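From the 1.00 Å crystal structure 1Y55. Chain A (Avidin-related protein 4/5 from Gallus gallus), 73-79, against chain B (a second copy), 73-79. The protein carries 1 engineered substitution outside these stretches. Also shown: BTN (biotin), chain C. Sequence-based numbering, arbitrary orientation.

Chain A, residues 73-79: STTVFTG
Chain B (73-79) STTVFTG

Two copies of one strand, residues 74-79 of chains A and B, pack face to face and nearly antiparallel, their N-to-C directions 166° apart and their axes 7.0 Å apart at closest approach. Val A76 CA and Val B76 CA, 6.2 Å apart, set the register, so that residue 74 of each chain lies near residue 78 of the other. No hydrogen bond links the stretches; side chains make the contact, in part against backbone carbonyl oxygens, with 347 Å² buried in total. Both backbones are extended, with phi from -116° to -140° and psi from 140° to 153° over residues 74-78, and CA-to-CB bonds alternate: 74, 76 and 78 point toward the partner, 75 and 77 away.

Chain B enters through Ser B73, a loop residue (phi/psi -86/166, chi1 m) that makes no contact with chain A. At Thr B74 (-140/141, chi1 m) the strand begins and meets the far end of its partner: its carbonyl O lies 3.9 Å from Thr A78 OG1, and its CG2 is 4.1 Å from that same OG1. Thr B75 (-119/142, chi1 m) points its CA-to-CB bond away, and its side chain comes no closer than 6.6 Å to chain A; its hydroxyl is hydrogen-bonded elsewhere in the structure.

Val B76 (-116/141, chi1 -68°, m) is the centre of the contact and, at 79 Å², the most covered residue of chain B. Its CG2 meets Val A76 CG2 at 3.5 Å, a tight apolar pair at the midpoint of the register. The same methyl lies 3.8 Å from Thr A78 CB, while Val B76 CG1 reaches Phe A77 O at 3.5 Å. Val A76, also m at -67°, repeats this last contact in reverse, its CG1 3.5 Å from the carbonyl O of Phe B77. Each valine thus packs against backbone as well as side chain. Phe B77 (-120/140, chi1 -70°, chi2 82°) directs its CA-to-CB bond away, leaving its carbonyl to make that contact.

Thr B78 (-137/153) breaks the symmetry. Its chi1 is 61° (p), whereas Thr A78 is t at -171°, so the two threonines offer different atoms to equivalent neighbours. Thr B78 OG1 sits 3.9 Å from Val A76 CG2, and its CG2 lies 4.0 Å from Thr A74 O and 4.1 Å from Thr A74 CG2; in the equivalent contact at the other end OG1 of Thr A78 takes the place near residue 74. Thr A78 OG1 is hydrogen-bonded elsewhere in the structure. Gly B79 (178/-163) ends the stretch with no side chain to place.

On chain A, Ser A73, Thr A75 and Phe A77 lie near biotin, the ligand expected of an avidin-related protein. Thr A75 (chi1 m) brings OG1 to 3.5 Å from BTN S1, Ser A73 (chi1 m) holds OG 3.9 Å from BTN O12, and the Phe A77 ring (chi1 -69°, chi2 79°) has BTN N1 at its edge, near its plane. Within the chain A strand, the residues near biotin, Thr A75 and Phe A77, alternate with Thr A74, Val A76 and Thr A78, whose CA-to-CB bonds point toward chain B.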

# COMPACT_ATOMS: atom_id res chain seq x y z
N SER A 73 -10.61 2.61 14.74
CA SER A 73 -10.03 2.50 13.42
C SER A 73 -11.00 2.96 12.32
O SER A 73 -12.21 3.05 12.51
CB SER A 73 -9.61 1.06 13.16
OG SER A 73 -8.76 0.62 14.18
N THR A 74 -10.42 3.17 11.14
CA THR A 74 -11.17 3.52 9.94
C THR A 74 -10.57 2.75 8.77
O THR A 74 -9.36 2.63 8.70
CB THR A 74 -11.05 5.03 9.66
OG1 THR A 74 -11.62 5.77 10.74
CG2 THR A 74 -11.83 5.43 8.41
N THR A 75 -11.40 2.24 7.86
CA THR A 75 -10.89 1.67 6.62
C THR A 75 -11.39 2.46 5.43
O THR A 75 -12.55 2.88 5.41
CB THR A 75 -11.29 0.20 6.45
OG1 THR A 75 -10.79 -0.50 7.60
CG2 THR A 75 -10.69 -0.43 5.19
N VAL A 76 -10.55 2.64 4.43
CA VAL A 76 -10.98 3.11 3.12
C VAL A 76 -10.74 2.02 2.10
O VAL A 76 -9.73 1.32 2.14
CB VAL A 76 -10.29 4.43 2.70
CG1 VAL A 76 -10.72 5.58 3.61
CG2 VAL A 76 -8.77 4.30 2.69
N PHE A 77 -11.68 1.91 1.17
CA PHE A 77 -11.61 1.00 0.03
C PHE A 77 -11.69 1.81 -1.26
O PHE A 77 -12.47 2.75 -1.35
CB PHE A 77 -12.81 0.04 0.01
CG PHE A 77 -12.85 -0.98 1.10
CD1 PHE A 77 -13.28 -0.64 2.38
CD2 PHE A 77 -12.51 -2.31 0.85
CE1 PHE A 77 -13.37 -1.61 3.37
CE2 PHE A 77 -12.59 -3.27 1.86
CZ PHE A 77 -13.01 -2.91 3.11
N THR A 78 -10.91 1.42 -2.26
CA THR A 78 -11.10 1.95 -3.60
C THR A 78 -10.99 0.84 -4.61
O THR A 78 -10.30 -0.15 -4.38
CB THR A 78 -10.13 3.11 -3.85
OG1 THR A 78 -10.44 3.79 -5.07
CG2 THR A 78 -8.69 2.66 -3.97
N GLY A 79 -11.65 0.98 -5.73
CA GLY A 79 -11.63 -0.06 -6.73
C GLY A 79 -12.47 0.29 -7.93
O GLY A 79 -12.79 1.47 -8.17
N SER B 73 -10.49 8.54 -12.45
CA SER B 73 -9.86 7.99 -11.26
C SER B 73 -10.57 8.42 -9.99
O SER B 73 -11.36 9.36 -9.97
CB SER B 73 -8.40 8.43 -11.20
OG SER B 73 -7.73 8.01 -12.38
N THR B 74 -10.23 7.73 -8.90
CA THR B 74 -10.73 8.04 -7.56
C THR B 74 -9.58 7.86 -6.58
O THR B 74 -8.81 6.92 -6.74
CB THR B 74 -11.87 7.07 -7.17
OG1 THR B 74 -12.97 7.24 -8.07
CG2 THR B 74 -12.39 7.37 -5.76
N THR B 75 -9.47 8.73 -5.58
CA THR B 75 -8.51 8.53 -4.50
C THR B 75 -9.24 8.41 -3.18
O THR B 75 -10.22 9.11 -2.94
CB THR B 75 -7.49 9.67 -4.43
OG1 THR B 75 -6.80 9.72 -5.68
CG2 THR B 75 -6.44 9.47 -3.33
N VAL B 76 -8.73 7.53 -2.31
CA VAL B 76 -9.12 7.50 -0.92
C VAL B 76 -7.92 7.84 -0.06
O VAL B 76 -6.80 7.42 -0.34
CB VAL B 76 -9.74 6.15 -0.51
CG1 VAL B 76 -11.09 5.96 -1.20
CG2 VAL B 76 -8.81 4.98 -0.76
N PHE B 77 -8.17 8.61 0.99
CA PHE B 77 -7.19 8.98 2.01
C PHE B 77 -7.68 8.47 3.35
O PHE B 77 -8.86 8.58 3.66
CB PHE B 77 -7.10 10.51 2.14
CG PHE B 77 -6.45 11.22 0.97
CD1 PHE B 77 -7.18 11.50 -0.17
CD2 PHE B 77 -5.12 11.64 1.04
CE1 PHE B 77 -6.61 12.19 -1.23
CE2 PHE B 77 -4.54 12.31 -0.03
CZ PHE B 77 -5.30 12.59 -1.16
N THR B 78 -6.76 7.96 4.17
CA THR B 78 -7.08 7.65 5.56
C THR B 78 -5.92 8.11 6.43
O THR B 78 -4.78 8.17 5.99
CB THR B 78 -7.35 6.20 5.81
OG1 THR B 78 -6.29 5.28 5.54
CG2 THR B 78 -7.96 5.94 7.04
N GLY B 79 -6.18 8.43 7.67
CA GLY B 79 -5.14 8.91 8.54
C GLY B 79 -5.66 9.28 9.89
O GLY B 79 -6.76 8.89 10.29
C11 BTN C . -11.19 -3.35 13.33
O11 BTN C . -10.50 -4.52 13.27
O12 BTN C . -11.07 -2.54 14.33
C10 BTN C . -12.11 -2.95 12.25
C9 BTN C . -12.45 -4.03 11.26
C8 BTN C . -11.45 -4.10 10.11
C7 BTN C . -11.83 -5.20 9.11
C2 BTN C . -10.96 -5.19 7.83
S1 BTN C . -11.23 -3.82 6.74
C6 BTN C . -10.17 -4.63 5.52
C5 BTN C . -10.56 -6.11 5.57
N1 BTN C . -11.68 -6.43 4.70
C3 BTN C . -12.73 -6.83 5.41
O3 BTN C . -13.88 -7.18 4.87
N2 BTN C . -12.47 -6.84 6.71
C4 BTN C . -11.10 -6.45 6.97